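ABC transporter sugar binding protein (Xanthomonas axonopodis pv. citri, PDB 3UOR) probably binds maltose or a related sugar in the periplasm and delivers it to an ABC importer. Local coordinates at residues Q197-L202 with A297-G302. Residues are numbered along the deposited sequence; the frame is centred on the assembly and turned at random.
Sequences QLSFAL and AGIAGG
The flat peptide group joining G298 to I299 has CD1 of L202 above one face, toward its oxygen end, 3.8 Å from G298 O. At the N-H of I299 sits a water, which accepts the amide hydrogen, 3.0 Å from I299 N. The same water donates to S199 OG over 2.7 Å. S199 OG also bonds to the carbonyl of E195 one turn back, so this small hydroxyl serves both the helix backbone and, through water, the chain facing it. A second carbonyl, L202 O, is met by the methyl of A297 at 3.8 Å and accepts a bond from K369; alanine is short enough to let the loop come this close. The backbones come closest between G298 CA and S199 CA, at 4.8 Å.

In the two-lobed fold of periplasmic binding proteins, residues 297-302 lead into strand 303-307 and probably form part of a crossing between the lobes; helix 195-202 packs against that passage.

I299 lies across the ends of L198 and L202, one helical turn apart. Its CG1 lies 3.9 Å from L198 CD2 and equally far from L202 CD1, and its chain crosses each leucine at about a right angle. Such wholly apolar, branched chains suit a buried site where they meet by van der Waals contact. L198 reaches it because CG stands anti to the backbone N (chi1 174°). I299 CD1 stays against L198 and ends 3.4 Å from S199 OG, a buried apolar end beside a hydroxyl whose polar bonds are directed at E195 and the water.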
loop_
_atom_site.group_PDB
_atom_site.type_symbol
_atom_site.label_atom_id
_atom_site.label_comp_id
_atom_site.label_asym_id
_atom_site.label_seq_id
_atom_site.Cartn_x
_atom_site.Cartn_y
_atom_site.Cartn_z
ATOM N N GLN A 197 11.422 -1.679 -3.242
ATOM C CA GLN A 197 12.502 -0.794 -2.780
ATOM C C GLN A 197 11.932 0.102 -1.724
ATOM O O GLN A 197 12.562 0.358 -0.698
ATOM C CB GLN A 197 13.026 0.146 -3.905
ATOM C CG GLN A 197 13.392 -0.542 -5.183
ATOM C CD GLN A 197 12.205 -0.720 -6.125
ATOM O OE1 GLN A 197 11.310 -1.559 -5.881
ATOM N NE2 GLN A 197 12.197 0.065 -7.225
ATOM N N LEU A 198 10.748 0.638 -2.008
ATOM C CA LEU A 198 10.117 1.554 -1.061
ATOM C C LEU A 198 9.892 0.870 0.305
ATOM O O LEU A 198 10.180 1.459 1.349
ATOM C CB LEU A 198 8.810 2.113 -1.624
ATOM C CG LEU A 198 8.008 2.977 -0.650
ATOM C CD1 LEU A 198 8.837 4.179 -0.231
ATOM C CD2 LEU A 198 6.711 3.449 -1.307
ATOM N N SER A 199 9.394 -0.366 0.291
ATOM C CA SER A 199 9.149 -1.101 1.545
ATOM C C SER A 199 10.428 -1.158 2.366
ATOM O O SER A 199 10.428 -0.815 3.542
ATOM C CB SER A 199 8.660 -2.533 1.272
ATOM O OG SER A 199 7.422 -2.501 0.586
ATOM N N PHE A 200 11.527 -1.574 1.737
ATOM C CA PHE A 200 12.800 -1.705 2.447
ATOM C C PHE A 200 13.340 -0.361 2.922
ATOM O O PHE A 200 14.032 -0.299 3.935
ATOM C CB PHE A 200 13.842 -2.459 1.592
ATOM C CG PHE A 200 13.464 -3.878 1.325
ATOM C CD1 PHE A 200 13.136 -4.728 2.388
ATOM C CD2 PHE A 200 13.384 -4.365 0.032
ATOM C CE1 PHE A 200 12.769 -6.043 2.166
ATOM C CE2 PHE A 200 13.011 -5.699 -0.200
ATOM C CZ PHE A 200 12.705 -6.535 0.877
ATOM N N ALA A 201 13.041 0.709 2.185
ATOM C CA ALA A 201 13.488 2.051 2.576
ATOM C C ALA A 201 12.680 2.574 3.758
ATOM O O ALA A 201 13.216 3.261 4.646
ATOM C CB ALA A 201 13.390 3.016 1.391
ATOM N N LEU A 202 11.388 2.244 3.778
ATOM C CA LEU A 202 10.541 2.581 4.925
ATOM C C LEU A 202 10.963 1.876 6.218
ATOM O O LEU A 202 10.568 2.301 7.285
ATOM C CB LEU A 202 9.072 2.279 4.640
ATOM C CG LEU A 202 8.450 3.178 3.596
ATOM C CD1 LEU A 202 7.041 2.684 3.254
ATOM C CD2 LEU A 202 8.425 4.559 4.147
ATOM N N ALA A 297 8.937 -2.643 9.030
ATOM C CA ALA A 297 7.845 -1.846 8.490
ATOM C C ALA A 297 7.540 -2.288 7.080
ATOM O O ALA A 297 8.239 -3.127 6.507
ATOM C CB ALA A 297 8.201 -0.382 8.505
ATOM N N GLY A 298 6.484 -1.719 6.525
ATOM C CA GLY A 298 6.115 -1.958 5.149
ATOM C C GLY A 298 5.288 -0.770 4.724
ATOM O O GLY A 298 5.149 0.199 5.476
ATOM N N ILE A 299 4.729 -0.842 3.529
ATOM C CA ILE A 299 3.960 0.274 2.961
ATOM C C ILE A 299 2.561 0.359 3.612
ATOM O O ILE A 299 1.941 -0.666 3.886
ATOM C CB ILE A 299 3.813 0.043 1.446
ATOM C CG1 ILE A 299 5.087 0.495 0.725
ATOM C CG2 ILE A 299 2.654 0.789 0.865
ATOM C CD1 ILE A 299 5.218 -0.146 -0.629
ATOM N N ALA A 300 2.084 1.571 3.861
ATOM C CA ALA A 300 0.713 1.797 4.301
ATOM C C ALA A 300 -0.108 2.294 3.125
ATOM O O ALA A 300 -0.483 3.470 3.068
ATOM C CB ALA A 300 0.687 2.804 5.429
ATOM N N GLY A 301 -0.354 1.409 2.160
ATOM C CA GLY A 301 -1.034 1.808 0.938
ATOM C C GLY A 301 -2.511 1.572 1.118
ATOM O O GLY A 301 -2.948 1.187 2.196
ATOM N N GLY A 302 -3.282 1.774 0.059
ATOM C CA GLY A 302 -4.703 1.504 0.099
ATOM C C GLY A 302 -5.469 2.796 -0.068
ATOM O O GLY A 302 -4.939 3.758 -0.607
HETATM O O HOH W 1 5.269 -3.373 2.003
#